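PDB 5JLD: arginyl-tRNA synthetase, putative from Plasmodium falciparum, which probably catalyses the ATP-dependent attachment of L-arginine to tRNA(Arg), releasing AMP and diphosphate, as a class I aminoacyl-tRNA synthetase. Local coordinates for residues A[313-318]-A[327-332]; A[292-297]-A[364-369]; A[333-338]-A[342-347]; A[141-146]-A[183-188]. All coordinates share one frame; numbering follows the deposited sequence.

How the contacts relate
Read from the N terminus, the chain first closes contact 4, where the loop after strand 133-137 meets the start of helix 185-194. Contact 2 opens next at 292-297 and closes only at 364-369; inside that long loop lie contact 1 and then contact 3, one after the other, and no loops cross. Contacts 1 and 3 share helix 326-337, which leans on the antiparallel sheet at its beginning and on the parallel sheet near its end. W368 of contact 2 packs on Y333 and V329, joining all three. Contact 4 stands apart, its centre about 20 Å from that of contact 1 and 32 Å from that of contact 2.

Contact 1 (A[313-318]-A[327-332]); sequences LFLQKS and TDVAAL
L313 and L315, on the last strand of a small antiparallel sheet, both lean on V329 of helix 326-337, and the strand carries a classic beta bulge here: L315 and Q316 both face I302 on the neighbouring strand. The sheet lies in the chain between two strands of the parallel catalytic sheet, consistent with the connective insertion of class I synthetases. The packed part of the contact is small and wholly apolar. One methyl of V329, CG2, takes both leucines, with CD2 of L315 at 4.0 Å and CD1 of L313 at 4.3 Å. L315 meets V329 at about a right angle; as CD1 continues its extended chain (chi2 -180°), the branching methyl CD2 is what touches the helix. Other groups close the same core: L286 and L295 on L315, L289 and W368 on V329, T358 and Y304 on L313.

Beyond the bulge the character changes. The strand ends at Q316, and K317 and S318 of the loop beyond are exposed. Q316 makes its polar bond elsewhere, from OE1 to NZ of K290 on helix 282-292. No hydrogen bond joins the two segments, and what meets between them is apolar, although F314 bonds to D325 just before the helix. The other branch of L315, CD1, lies 3.6 Å from CD2 of L295.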
loop_
_atom_site.group_PDB
_atom_site.type_symbol
_atom_site.label_atom_id
_atom_site.label_comp_id
_atom_site.label_asym_id
_atom_site.label_seq_id
_atom_site.Cartn_x
_atom_site.Cartn_y
_atom_site.Cartn_z
ATOM N N LEU A 313 23.012 -10.361 13.765
ATOM C CA LEU A 313 22.080 -11.466 13.502
ATOM C C LEU A 313 22.633 -12.768 14.095
ATOM O O LEU A 313 23.784 -13.129 13.863
ATOM C CB LEU A 313 21.824 -11.627 12.002
ATOM C CG LEU A 313 21.325 -10.352 11.300
ATOM C CD1 LEU A 313 21.189 -10.561 9.782
ATOM C CD2 LEU A 313 20.002 -9.857 11.900
ATOM N N PHE A 314 21.817 -13.467 14.871
ATOM C CA PHE A 314 22.240 -14.754 15.428
ATOM C C PHE A 314 21.784 -15.885 14.493
ATOM O O PHE A 314 20.586 -16.123 14.311
ATOM C CB PHE A 314 21.699 -14.918 16.851
ATOM C CG PHE A 314 22.214 -13.863 17.816
ATOM C CD1 PHE A 314 21.674 -12.580 17.820
ATOM C CD2 PHE A 314 23.239 -14.153 18.707
ATOM C CE1 PHE A 314 22.146 -11.608 18.693
ATOM C CE2 PHE A 314 23.718 -13.181 19.590
ATOM C CZ PHE A 314 23.170 -11.911 19.582
ATOM N N LEU A 315 22.750 -16.545 13.865
ATOM C CA LEU A 315 22.447 -17.512 12.811
ATOM C C LEU A 315 22.669 -18.966 13.250
ATOM O O LEU A 315 21.928 -19.858 12.850
ATOM C CB LEU A 315 23.270 -17.189 11.562
ATOM C CG LEU A 315 22.998 -15.756 11.062
ATOM C CD1 LEU A 315 23.800 -15.408 9.819
ATOM C CD2 LEU A 315 21.517 -15.569 10.794
ATOM N N GLN A 316 23.681 -19.209 14.076
ATOM C CA GLN A 316 23.829 -20.534 14.668
ATOM C C GLN A 316 24.103 -20.385 16.155
ATOM O O GLN A 316 24.962 -19.607 16.537
ATOM C CB GLN A 316 24.946 -21.334 13.979
ATOM C CG GLN A 316 25.233 -22.714 14.623
ATOM C CD GLN A 316 26.143 -23.610 13.764
ATOM O OE1 GLN A 316 25.939 -23.763 12.549
ATOM N NE2 GLN A 316 27.149 -24.208 14.401
ATOM N N LYS A 317 23.360 -21.125 16.982
ATOM C CA LYS A 317 23.527 -21.118 18.438
ATOM C C LYS A 317 24.804 -21.810 18.925
ATOM O O LYS A 317 25.545 -22.421 18.148
ATOM C CB LYS A 317 22.345 -21.809 19.119
ATOM C CG LYS A 317 21.004 -21.165 18.904
ATOM C CD LYS A 317 19.937 -22.037 19.541
ATOM C CE LYS A 317 18.545 -21.493 19.274
ATOM N NZ LYS A 317 17.505 -22.423 19.801
ATOM N N SER A 318 25.019 -21.726 20.235
ATOM C CA SER A 318 26.098 -22.433 20.918
ATOM C C SER A 318 25.949 -23.946 20.834
ATOM O O SER A 318 26.949 -24.663 20.832
ATOM C CB SER A 318 26.159 -22.013 22.386
ATOM O OG SER A 318 26.393 -20.626 22.499
ATOM N N THR A 327 15.846 -18.052 10.102
ATOM C CA THR A 327 14.650 -18.148 9.258
ATOM C C THR A 327 14.453 -16.920 8.347
ATOM O O THR A 327 14.103 -17.069 7.176
ATOM C CB THR A 327 13.374 -18.351 10.108
ATOM O OG1 THR A 327 13.454 -19.608 10.794
ATOM C CG2 THR A 327 12.126 -18.340 9.230
ATOM N N ASP A 328 14.676 -15.710 8.851
ATOM C CA ASP A 328 14.424 -14.519 8.005
ATOM C C ASP A 328 15.429 -14.461 6.846
ATOM O O ASP A 328 15.074 -14.225 5.675
ATOM C CB ASP A 328 14.496 -13.244 8.833
ATOM C CG ASP A 328 13.321 -13.093 9.783
ATOM O OD1 ASP A 328 12.252 -13.682 9.526
ATOM O OD2 ASP A 328 13.461 -12.362 10.782
ATOM N N VAL A 329 16.681 -14.760 7.185
ATOM C CA VAL A 329 17.752 -14.803 6.201
ATOM C C VAL A 329 17.455 -15.865 5.133
ATOM O O VAL A 329 17.593 -15.596 3.939
ATOM C CB VAL A 329 19.118 -15.070 6.882
ATOM C CG1 VAL A 329 20.220 -15.213 5.842
ATOM C CG2 VAL A 329 19.446 -13.930 7.856
ATOM N N ALA A 330 17.020 -17.052 5.564
ATOM C CA ALA A 330 16.684 -18.121 4.623
ATOM C C ALA A 330 15.516 -17.719 3.745
ATOM O O ALA A 330 15.517 -17.999 2.549
ATOM C CB ALA A 330 16.358 -19.458 5.366
ATOM N N ALA A 331 14.504 -17.082 4.329
ATOM C CA ALA A 331 13.354 -16.689 3.526
ATOM C C ALA A 331 13.793 -15.709 2.443
ATOM O O ALA A 331 13.354 -15.824 1.292
ATOM C CB ALA A 331 12.250 -16.083 4.387
ATOM N N LEU A 332 14.665 -14.755 2.785
ATOM C CA LEU A 332 15.073 -13.792 1.746
ATOM C C LEU A 332 15.940 -14.495 0.682
ATOM O O LEU A 332 15.799 -14.225 -0.516
ATOM C CB LEU A 332 15.806 -12.595 2.352
ATOM C CG LEU A 332 15.997 -11.359 1.464
ATOM C CD1 LEU A 332 14.784 -11.055 0.565
ATOM C CD2 LEU A 332 16.285 -10.164 2.361
#

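Contact 2 (A[292-297]-A[364-369]); sequences SKLLTN and KKTNWG
K365 and L294 show how a lysine can pack along its stem and still deliver its charge elsewhere. The CB of K365 rests 3.8 Å from CD1 of L294, the same methyl that also lies 3.8 Å from the backbone O of K365. CG points opposite the carbonyl carbon (chi1 -73°), and the chain beyond it is extended. CB and CD of the lysine both lie 4.3 Å from the second leucine branch, L294 CD2, while CG bows away between them. From CE onward the chain leaves the leucine behind. NZ finds its hydrogen bond at the hydroxyl of Y304, on strand 301-304, and has long, weak ion pairs to E307 and D361.

Next along the loop, T366 adds CG2 at 4.4 Å from L294 CD1. Its hydroxyl is occupied within its own chain neighbourhood: OG1 accepts from the backbone N of W368 at 3.0 Å in an ST turn, is also hydrogen-bonded to I363 O, and lies above one face of the W368 ring, toward its rim. The loop following helix 353-364 thus meets the turn following helix 282-292 mainly through carbon, with the K365 carbonyl O also beside the L294 methyl. Nothing directional fixes the match at this surface, and the polar ends of both loop residues are satisfied by other partners.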
loop_
_atom_site.group_PDB
_atom_site.type_symbol
_atom_site.label_atom_id
_atom_site.label_comp_id
_atom_site.label_asym_id
_atom_site.label_seq_id
_atom_site.Cartn_x
_atom_site.Cartn_y
_atom_site.Cartn_z
ATOM N N SER A 292 30.796 -17.983 2.470
ATOM C CA SER A 292 30.974 -16.593 2.025
ATOM C C SER A 292 31.934 -15.809 2.926
ATOM O O SER A 292 32.386 -14.713 2.568
ATOM C CB SER A 292 29.636 -15.869 1.974
ATOM O OG SER A 292 29.103 -15.754 3.281
ATOM N N LYS A 293 32.219 -16.374 4.099
ATOM C CA LYS A 293 33.119 -15.776 5.084
ATOM C C LYS A 293 32.648 -14.397 5.579
ATOM O O LYS A 293 33.466 -13.515 5.866
ATOM C CB LYS A 293 34.535 -15.683 4.503
ATOM C CG LYS A 293 35.180 -17.052 4.289
ATOM C CD LYS A 293 36.158 -17.042 3.122
ATOM C CE LYS A 293 36.674 -18.448 2.810
ATOM N NZ LYS A 293 37.465 -18.477 1.545
ATOM N N LEU A 294 31.332 -14.225 5.701
ATOM C CA LEU A 294 30.765 -12.974 6.207
ATOM C C LEU A 294 30.360 -13.094 7.677
ATOM O O LEU A 294 29.954 -12.114 8.296
ATOM C CB LEU A 294 29.552 -12.553 5.374
ATOM C CG LEU A 294 29.819 -12.261 3.905
ATOM C CD1 LEU A 294 28.503 -12.125 3.129
ATOM C CD2 LEU A 294 30.661 -11.004 3.778
ATOM N N LEU A 295 30.473 -14.298 8.229
ATOM C CA LEU A 295 30.042 -14.546 9.600
ATOM C C LEU A 295 31.223 -14.497 10.574
ATOM O O LEU A 295 32.383 -14.536 10.164
ATOM C CB LEU A 295 29.314 -15.890 9.688
ATOM C CG LEU A 295 28.097 -15.982 8.749
ATOM C CD1 LEU A 295 27.300 -17.256 8.977
ATOM C CD2 LEU A 295 27.189 -14.755 8.881
ATOM N N THR A 296 30.914 -14.375 11.862
ATOM C CA THR A 296 31.919 -14.290 12.916
ATOM C C THR A 296 31.464 -15.043 14.176
ATOM O O THR A 296 30.304 -15.457 14.285
ATOM C CB THR A 296 32.222 -12.818 13.297
ATOM O OG1 THR A 296 30.995 -12.135 13.589
ATOM C CG2 THR A 296 32.945 -12.087 12.172
ATOM N N ASN A 297 32.378 -15.211 15.126
ATOM C CA ASN A 297 32.051 -15.837 16.399
ATOM C C ASN A 297 31.793 -14.855 17.543
ATOM O O ASN A 297 32.677 -14.109 17.961
ATOM C CB ASN A 297 33.166 -16.796 16.808
ATOM C CG ASN A 297 33.072 -18.109 16.092
ATOM O OD1 ASN A 297 33.392 -18.208 14.908
ATOM N ND2 ASN A 297 32.624 -19.137 16.805
ATOM N N LYS A 364 22.785 -8.050 0.821
ATOM C CA LYS A 364 23.420 -7.245 -0.203
ATOM C C LYS A 364 24.900 -7.627 -0.349
ATOM O O LYS A 364 25.517 -7.366 -1.380
ATOM C CB LYS A 364 23.254 -5.765 0.153
ATOM C CG LYS A 364 22.346 -4.967 -0.777
ATOM C CD LYS A 364 21.297 -5.802 -1.498
ATOM C CE LYS A 364 20.449 -4.900 -2.394
ATOM N NZ LYS A 364 19.705 -5.571 -3.512
ATOM N N LYS A 365 25.462 -8.267 0.679
ATOM C CA LYS A 365 26.859 -8.686 0.627
ATOM C C LYS A 365 27.003 -10.076 0.002
ATOM O O LYS A 365 28.117 -10.520 -0.258
ATOM C CB LYS A 365 27.485 -8.673 2.030
ATOM C CG LYS A 365 27.756 -7.274 2.583
ATOM C CD LYS A 365 28.472 -7.303 3.929
ATOM C CE LYS A 365 28.568 -5.885 4.504
ATOM N NZ LYS A 365 29.125 -5.861 5.896
ATOM N N THR A 366 25.885 -10.763 -0.238
ATOM C CA THR A 366 25.929 -12.074 -0.898
ATOM C C THR A 366 25.818 -11.934 -2.415
ATOM O O THR A 366 25.681 -10.829 -2.934
ATOM C CB THR A 366 24.791 -12.999 -0.424
ATOM O OG1 THR A 366 23.562 -12.622 -1.070
ATOM C CG2 THR A 366 24.630 -12.922 1.090
ATOM N N ASN A 367 25.862 -13.057 -3.119
ATOM C CA ASN A 367 25.614 -13.074 -4.559
ATOM C C ASN A 367 24.187 -13.550 -4.878
ATOM O O ASN A 367 23.900 -13.982 -5.981
ATOM C CB ASN A 367 26.637 -13.971 -5.262
ATOM C CG ASN A 367 26.671 -15.410 -4.683
ATOM O OD1 ASN A 367 26.361 -15.632 -3.505
ATOM N ND2 ASN A 367 27.073 -16.376 -5.510
ATOM N N TRP A 368 23.287 -13.457 -3.910
ATOM C CA TRP A 368 21.977 -14.083 -4.056
ATOM C C TRP A 368 21.037 -13.281 -4.946
ATOM O O TRP A 368 20.723 -12.123 -4.654
ATOM C CB TRP A 368 21.334 -14.290 -2.688
ATOM C CG TRP A 368 22.123 -15.188 -1.795
ATOM C CD1 TRP A 368 23.190 -15.976 -2.149
ATOM C CD2 TRP A 368 21.911 -15.404 -0.402
ATOM N NE1 TRP A 368 23.649 -16.675 -1.052
ATOM C CE2 TRP A 368 22.881 -16.341 0.032
ATOM C CE3 TRP A 368 20.996 -14.898 0.529
ATOM C CZ2 TRP A 368 22.960 -16.778 1.356
ATOM C CZ3 TRP A 368 21.080 -15.346 1.850
ATOM C CH2 TRP A 368 22.053 -16.268 2.243
ATOM N N GLY A 369 20.592 -13.926 -6.021
ATOM C CA GLY A 369 19.625 -13.373 -6.940
ATOM C C GLY A 369 20.039 -12.039 -7.531
ATOM O O GLY A 369 21.222 -11.751 -7.700
#

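Contact 3 (A[333-338]-A[342-347]); sequences YYRLTQ and NCVIYV
The guanidinium of R335, on helix 326-337, comes close to the ring of Y346 on strand 343-349. NH1 comes within 3.1 Å of CE2 and 3.3 Å of CZ of the tyrosine; seen from the arginine, the ring carbons sit at the guanidinium edge, near its plane, while the two planes are inclined by 41°. The strongest partner of NH1 is D137, whose OD2 forms a salt bridge with it. That charge probably steadies the guanidinium beside the ring.

Apolar contact comes from the stem of the same side chain. Extended from CG to NE, R335 passes V344, bringing CD to 4.3 Å from CG1.

Hydrogen bonds belong to the helix end itself. Y333 O accepts from T337 N at 2.9 Å and from T337 OG1 at 2.8 Å, the two donors arriving from opposite faces of the carbonyl plane. T337 OG1 in turn accepts from NE2 of Q338.

In the Rossmann-like catalytic fold, strand 343-349 runs parallel between strands 133-137 and 374-380. Helix 326-337 packs on one face of this sheet, R335 lying along V344; helix 149-167 lies against the other, touching I345 and V347.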
loop_
_atom_site.group_PDB
_atom_site.type_symbol
_atom_site.label_atom_id
_atom_site.label_comp_id
_atom_site.label_asym_id
_atom_site.label_seq_id
_atom_site.Cartn_x
_atom_site.Cartn_y
_atom_site.Cartn_z
ATOM N N TYR A 333 16.823 -15.396 1.126
ATOM C CA TYR A 333 17.552 -16.285 0.202
ATOM C C TYR A 333 16.622 -16.970 -0.806
ATOM O O TYR A 333 16.875 -16.981 -2.021
ATOM C CB TYR A 333 18.327 -17.367 0.974
ATOM C CG TYR A 333 18.721 -18.542 0.095
ATOM C CD1 TYR A 333 19.866 -18.496 -0.689
ATOM C CD2 TYR A 333 17.925 -19.681 0.025
ATOM C CE1 TYR A 333 20.212 -19.564 -1.514
ATOM C CE2 TYR A 333 18.261 -20.743 -0.793
ATOM C CZ TYR A 333 19.408 -20.683 -1.551
ATOM O OH TYR A 333 19.736 -21.738 -2.353
ATOM N N TYR A 334 15.542 -17.540 -0.282
ATOM C CA TYR A 334 14.570 -18.263 -1.089
ATOM C C TYR A 334 13.878 -17.328 -2.077
ATOM O O TYR A 334 13.769 -17.642 -3.248
ATOM C CB TYR A 334 13.534 -18.958 -0.195
ATOM C CG TYR A 334 12.409 -19.641 -0.959
ATOM C CD1 TYR A 334 12.563 -20.926 -1.479
ATOM C CD2 TYR A 334 11.193 -18.987 -1.169
ATOM C CE1 TYR A 334 11.517 -21.551 -2.189
ATOM C CE2 TYR A 334 10.161 -19.591 -1.863
ATOM C CZ TYR A 334 10.328 -20.868 -2.375
ATOM O OH TYR A 334 9.284 -21.430 -3.060
ATOM N N ARG A 335 13.420 -16.179 -1.598
ATOM C CA ARG A 335 12.696 -15.232 -2.447
ATOM C C ARG A 335 13.588 -14.721 -3.572
ATOM O O ARG A 335 13.141 -14.570 -4.712
ATOM C CB ARG A 335 12.148 -14.078 -1.594
ATOM C CG ARG A 335 11.108 -14.589 -0.596
ATOM C CD ARG A 335 10.827 -13.646 0.559
ATOM N NE ARG A 335 9.713 -14.175 1.340
ATOM C CZ ARG A 335 9.178 -13.614 2.421
ATOM N NH1 ARG A 335 9.627 -12.450 2.900
ATOM N NH2 ARG A 335 8.163 -14.217 3.017
ATOM N N LEU A 336 14.864 -14.512 -3.270
ATOM C CA LEU A 336 15.774 -13.944 -4.268
ATOM C C LEU A 336 16.254 -14.976 -5.301
ATOM O O LEU A 336 16.307 -14.677 -6.506
ATOM C CB LEU A 336 16.975 -13.308 -3.569
ATOM C CG LEU A 336 16.664 -11.988 -2.860
ATOM C CD1 LEU A 336 17.866 -11.556 -2.059
ATOM C CD2 LEU A 336 16.285 -10.911 -3.868
ATOM N N THR A 337 16.598 -16.178 -4.831
ATOM C CA THR A 337 17.188 -17.183 -5.720
ATOM C C THR A 337 16.142 -18.102 -6.362
ATOM O O THR A 337 16.323 -18.549 -7.490
ATOM C CB THR A 337 18.239 -18.063 -4.976
ATOM O OG1 THR A 337 17.590 -18.861 -3.981
ATOM C CG2 THR A 337 19.309 -17.191 -4.310
ATOM N N GLN A 338 15.049 -18.389 -5.659
ATOM C CA GLN A 338 14.092 -19.370 -6.172
ATOM C C GLN A 338 12.858 -18.715 -6.784
ATOM O O GLN A 338 12.295 -19.241 -7.739
ATOM C CB GLN A 338 13.683 -20.368 -5.063
ATOM C CG GLN A 338 14.875 -20.933 -4.277
ATOM C CD GLN A 338 15.930 -21.625 -5.158
ATOM O OE1 GLN A 338 15.613 -22.482 -5.996
ATOM N NE2 GLN A 338 17.197 -21.255 -4.955
ATOM N N ASN A 342 12.387 -9.238 -7.665
ATOM C CA ASN A 342 13.065 -7.980 -7.977
ATOM C C ASN A 342 12.762 -6.924 -6.923
ATOM O O ASN A 342 13.507 -5.961 -6.741
ATOM C CB ASN A 342 12.660 -7.513 -9.359
ATOM C CG ASN A 342 12.943 -8.564 -10.411
ATOM O OD1 ASN A 342 12.024 -9.149 -10.990
ATOM N ND2 ASN A 342 14.225 -8.831 -10.641
ATOM N N CYS A 343 11.683 -7.147 -6.185
ATOM C CA CYS A 343 11.341 -6.271 -5.092
ATOM C C CYS A 343 10.698 -7.088 -3.967
ATOM O O CYS A 343 9.798 -7.887 -4.200
ATOM C CB CYS A 343 10.411 -5.150 -5.583
ATOM S SG CYS A 343 9.807 -4.031 -4.310
ATOM N N VAL A 344 11.192 -6.903 -2.750
ATOM C CA VAL A 344 10.618 -7.583 -1.593
ATOM C C VAL A 344 10.273 -6.596 -0.507
ATOM O O VAL A 344 11.131 -5.863 0.014
ATOM C CB VAL A 344 11.557 -8.651 -0.988
ATOM C CG1 VAL A 344 10.830 -9.412 0.116
ATOM C CG2 VAL A 344 12.048 -9.608 -2.059
ATOM N N ILE A 345 9.007 -6.621 -0.137
ATOM C CA ILE A 345 8.480 -5.645 0.769
ATOM C C ILE A 345 8.018 -6.335 2.033
ATOM O O ILE A 345 7.201 -7.225 1.971
ATOM C CB ILE A 345 7.312 -4.874 0.101
ATOM C CG1 ILE A 345 7.832 -4.040 -1.076
ATOM C CG2 ILE A 345 6.583 -4.037 1.117
ATOM C CD1 ILE A 345 6.713 -3.599 -2.063
ATOM N N TYR A 346 8.570 -5.929 3.167
ATOM C CA TYR A 346 8.183 -6.444 4.467
ATOM C C TYR A 346 7.296 -5.446 5.210
ATOM O O TYR A 346 7.762 -4.394 5.620
ATOM C CB TYR A 346 9.425 -6.741 5.298
ATOM C CG TYR A 346 10.238 -7.899 4.774
ATOM C CD1 TYR A 346 11.165 -7.708 3.756
ATOM C CD2 TYR A 346 10.084 -9.187 5.303
ATOM C CE1 TYR A 346 11.919 -8.764 3.270
ATOM C CE2 TYR A 346 10.841 -10.268 4.815
ATOM C CZ TYR A 346 11.752 -10.034 3.798
ATOM O OH TYR A 346 12.510 -11.045 3.296
ATOM N N VAL A 347 6.026 -5.785 5.389
ATOM C CA VAL A 347 5.100 -4.931 6.127
ATOM C C VAL A 347 5.086 -5.350 7.599
ATOM O O VAL A 347 4.571 -6.416 7.905
ATOM C CB VAL A 347 3.660 -5.028 5.538
ATOM C CG1 VAL A 347 2.673 -4.260 6.397
ATOM C CG2 VAL A 347 3.635 -4.565 4.102
#

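Contact 4 (A[141-146]-A[183-188]); sequences PNIAKE and TQFGMI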
loop_
_atom_site.group_PDB
_atom_site.type_symbol
_atom_site.label_atom_id
_atom_site.label_comp_id
_atom_site.label_asym_id
_atom_site.label_seq_id
_atom_site.Cartn_x
_atom_site.Cartn_y
_atom_site.Cartn_z
ATOM N N PRO A 141 0.314 -13.846 11.224
ATOM C CA PRO A 141 -0.146 -14.316 12.530
ATOM C C PRO A 141 0.708 -15.481 13.039
ATOM O O PRO A 141 1.518 -16.041 12.279
ATOM C CB PRO A 141 -1.575 -14.777 12.252
ATOM C CG PRO A 141 -1.526 -15.245 10.840
ATOM C CD PRO A 141 -0.570 -14.294 10.132
ATOM N N ASN A 142 0.516 -15.829 14.311
ATOM C CA ASN A 142 1.159 -16.989 14.927
ATOM C C ASN A 142 0.134 -18.051 15.273
ATOM O O ASN A 142 -0.880 -17.740 15.902
ATOM C CB ASN A 142 1.917 -16.590 16.195
ATOM C CG ASN A 142 3.057 -15.634 15.915
ATOM O OD1 ASN A 142 3.832 -15.835 14.982
ATOM N ND2 ASN A 142 3.165 -14.585 16.726
ATOM N N ILE A 143 0.407 -19.295 14.869
ATOM C CA ILE A 143 -0.425 -20.441 15.221
ATOM C C ILE A 143 -0.618 -20.511 16.733
ATOM O O ILE A 143 0.306 -20.228 17.498
ATOM C CB ILE A 143 0.198 -21.782 14.718
ATOM C CG1 ILE A 143 0.483 -21.723 13.212
ATOM C CG2 ILE A 143 -0.676 -22.992 15.105
ATOM C CD1 ILE A 143 -0.764 -21.582 12.298
ATOM N N ALA A 144 -1.833 -20.865 17.148
ATOM C CA ALA A 144 -2.182 -21.052 18.555
ATOM C C ALA A 144 -2.067 -19.759 19.354
ATOM O O ALA A 144 -1.932 -19.784 20.571
ATOM C CB ALA A 144 -1.312 -22.149 19.184
ATOM N N LYS A 145 -2.131 -18.632 18.656
ATOM C CA LYS A 145 -2.193 -17.330 19.303
ATOM C C LYS A 145 -3.234 -16.452 18.650
ATOM O O LYS A 145 -3.533 -16.599 17.467
ATOM C CB LYS A 145 -0.851 -16.613 19.260
ATOM C CG LYS A 145 0.207 -17.236 20.114
ATOM C CD LYS A 145 1.392 -16.309 20.196
ATOM C CE LYS A 145 2.369 -16.802 21.242
ATOM N NZ LYS A 145 3.554 -15.911 21.357
ATOM N N GLU A 146 -3.781 -15.517 19.414
ATOM C CA GLU A 146 -4.816 -14.672 18.849
ATOM C C GLU A 146 -4.162 -13.690 17.887
ATOM O O GLU A 146 -3.067 -13.169 18.139
ATOM C CB GLU A 146 -5.618 -13.945 19.925
ATOM C CG GLU A 146 -6.839 -14.718 20.388
ATOM C CD GLU A 146 -7.662 -15.298 19.274
ATOM O OE1 GLU A 146 -7.753 -14.679 18.172
ATOM O OE2 GLU A 146 -8.175 -16.445 19.448
ATOM N N THR A 183 8.042 -21.859 19.764
ATOM C CA THR A 183 8.377 -22.464 21.047
ATOM C C THR A 183 7.333 -23.481 21.471
ATOM O O THR A 183 7.624 -24.666 21.650
ATOM C CB THR A 183 8.491 -21.393 22.156
ATOM O OG1 THR A 183 9.612 -20.540 21.896
ATOM C CG2 THR A 183 8.666 -22.049 23.516
ATOM N N GLN A 184 6.105 -22.987 21.573
ATOM C CA GLN A 184 4.996 -23.660 22.231
ATOM C C GLN A 184 4.696 -25.106 21.835
ATOM O O GLN A 184 4.222 -25.880 22.669
ATOM C CB GLN A 184 3.727 -22.837 22.014
ATOM C CG GLN A 184 2.728 -22.998 23.134
ATOM C CD GLN A 184 1.888 -21.763 23.355
ATOM O OE1 GLN A 184 2.160 -20.697 22.801
ATOM N NE2 GLN A 184 0.873 -21.892 24.191
ATOM N N PHE A 185 4.954 -25.475 20.583
ATOM C CA PHE A 185 4.427 -26.732 20.051
ATOM C C PHE A 185 4.795 -27.961 20.893
ATOM O O PHE A 185 4.095 -28.974 20.864
ATOM C CB PHE A 185 4.874 -26.914 18.597
ATOM C CG PHE A 185 4.119 -26.047 17.633
ATOM C CD1 PHE A 185 2.904 -26.467 17.110
ATOM C CD2 PHE A 185 4.610 -24.801 17.262
ATOM C CE1 PHE A 185 2.190 -25.662 16.239
ATOM C CE2 PHE A 185 3.905 -23.991 16.386
ATOM C CZ PHE A 185 2.696 -24.425 15.868
ATOM N N GLY A 186 5.865 -27.860 21.673
ATOM C CA GLY A 186 6.180 -28.891 22.649
ATOM C C GLY A 186 5.088 -29.017 23.701
ATOM O O GLY A 186 4.366 -30.024 23.737
ATOM N N MET A 187 4.966 -27.984 24.540
ATOM C CA MET A 187 3.959 -27.917 25.605
ATOM C C MET A 187 2.616 -28.474 25.155
ATOM O O MET A 187 2.114 -29.452 25.714
ATOM C CB MET A 187 3.743 -26.472 26.076
ATOM C CG MET A 187 4.972 -25.581 26.122
ATOM S SD MET A 187 4.498 -23.873 26.476
ATOM C CE MET A 187 6.082 -23.044 26.386
ATOM N N ILE A 188 2.057 -27.841 24.126
ATOM C CA ILE A 188 0.747 -28.203 23.615
ATOM C C ILE A 188 0.749 -29.677 23.254
ATOM O O ILE A 188 -0.083 -30.437 23.756
ATOM C CB ILE A 188 0.338 -27.338 22.386
ATOM C CG1 ILE A 188 0.566 -25.858 22.674
ATOM C CG2 ILE A 188 -1.122 -27.557 22.032
ATOM C CD1 ILE A 188 0.253 -24.946 21.482
#
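The loop that leads from strand 133-137 of the catalytic domain into the class I HIGH signature, here reading HVGH, makes a type II beta turn whose two corner residues, I143 and A144, press against F185 and I188 of helix 185-194. I143 works through its branching methyl: CG2 lies 3.7 Å from CZ of the F185 ring, with CB almost as near to CZ and the ring's CE1 a little farther from the methyl. The two side chains meet at about a right angle. Since CG2 stands anti to the backbone N while CG1 takes the position beside it (chi1 -54°), the longer branch leads away from the ring and the short one does the touching.

A144 occupies the third position of the turn with positive phi (64°), as type II geometry requires, and the turn is closed by a bond of 3.2 Å from K145 N to N142 O. This presents the methyl of A144 to the helix, where CD1 at the extended end of I188 meets it at 3.9 Å. Bonding from A144 N to the hydroxyl of S255, on helix 242-265, ties the corner of the turn from another quarter, and W248 of that helix meets the F185 ring edge-to-face. In the Rossmann-like fold, the loop leading to the signature is packed on the helix that follows strand 171-176, while P141 and I143 bond through their backbones to G179. At the rim the contact is loose: CE of K145 lies 4.2 Å from OE1 of Q184, whose NE2 makes a weak hydrogen bond to the backbone O of Y213.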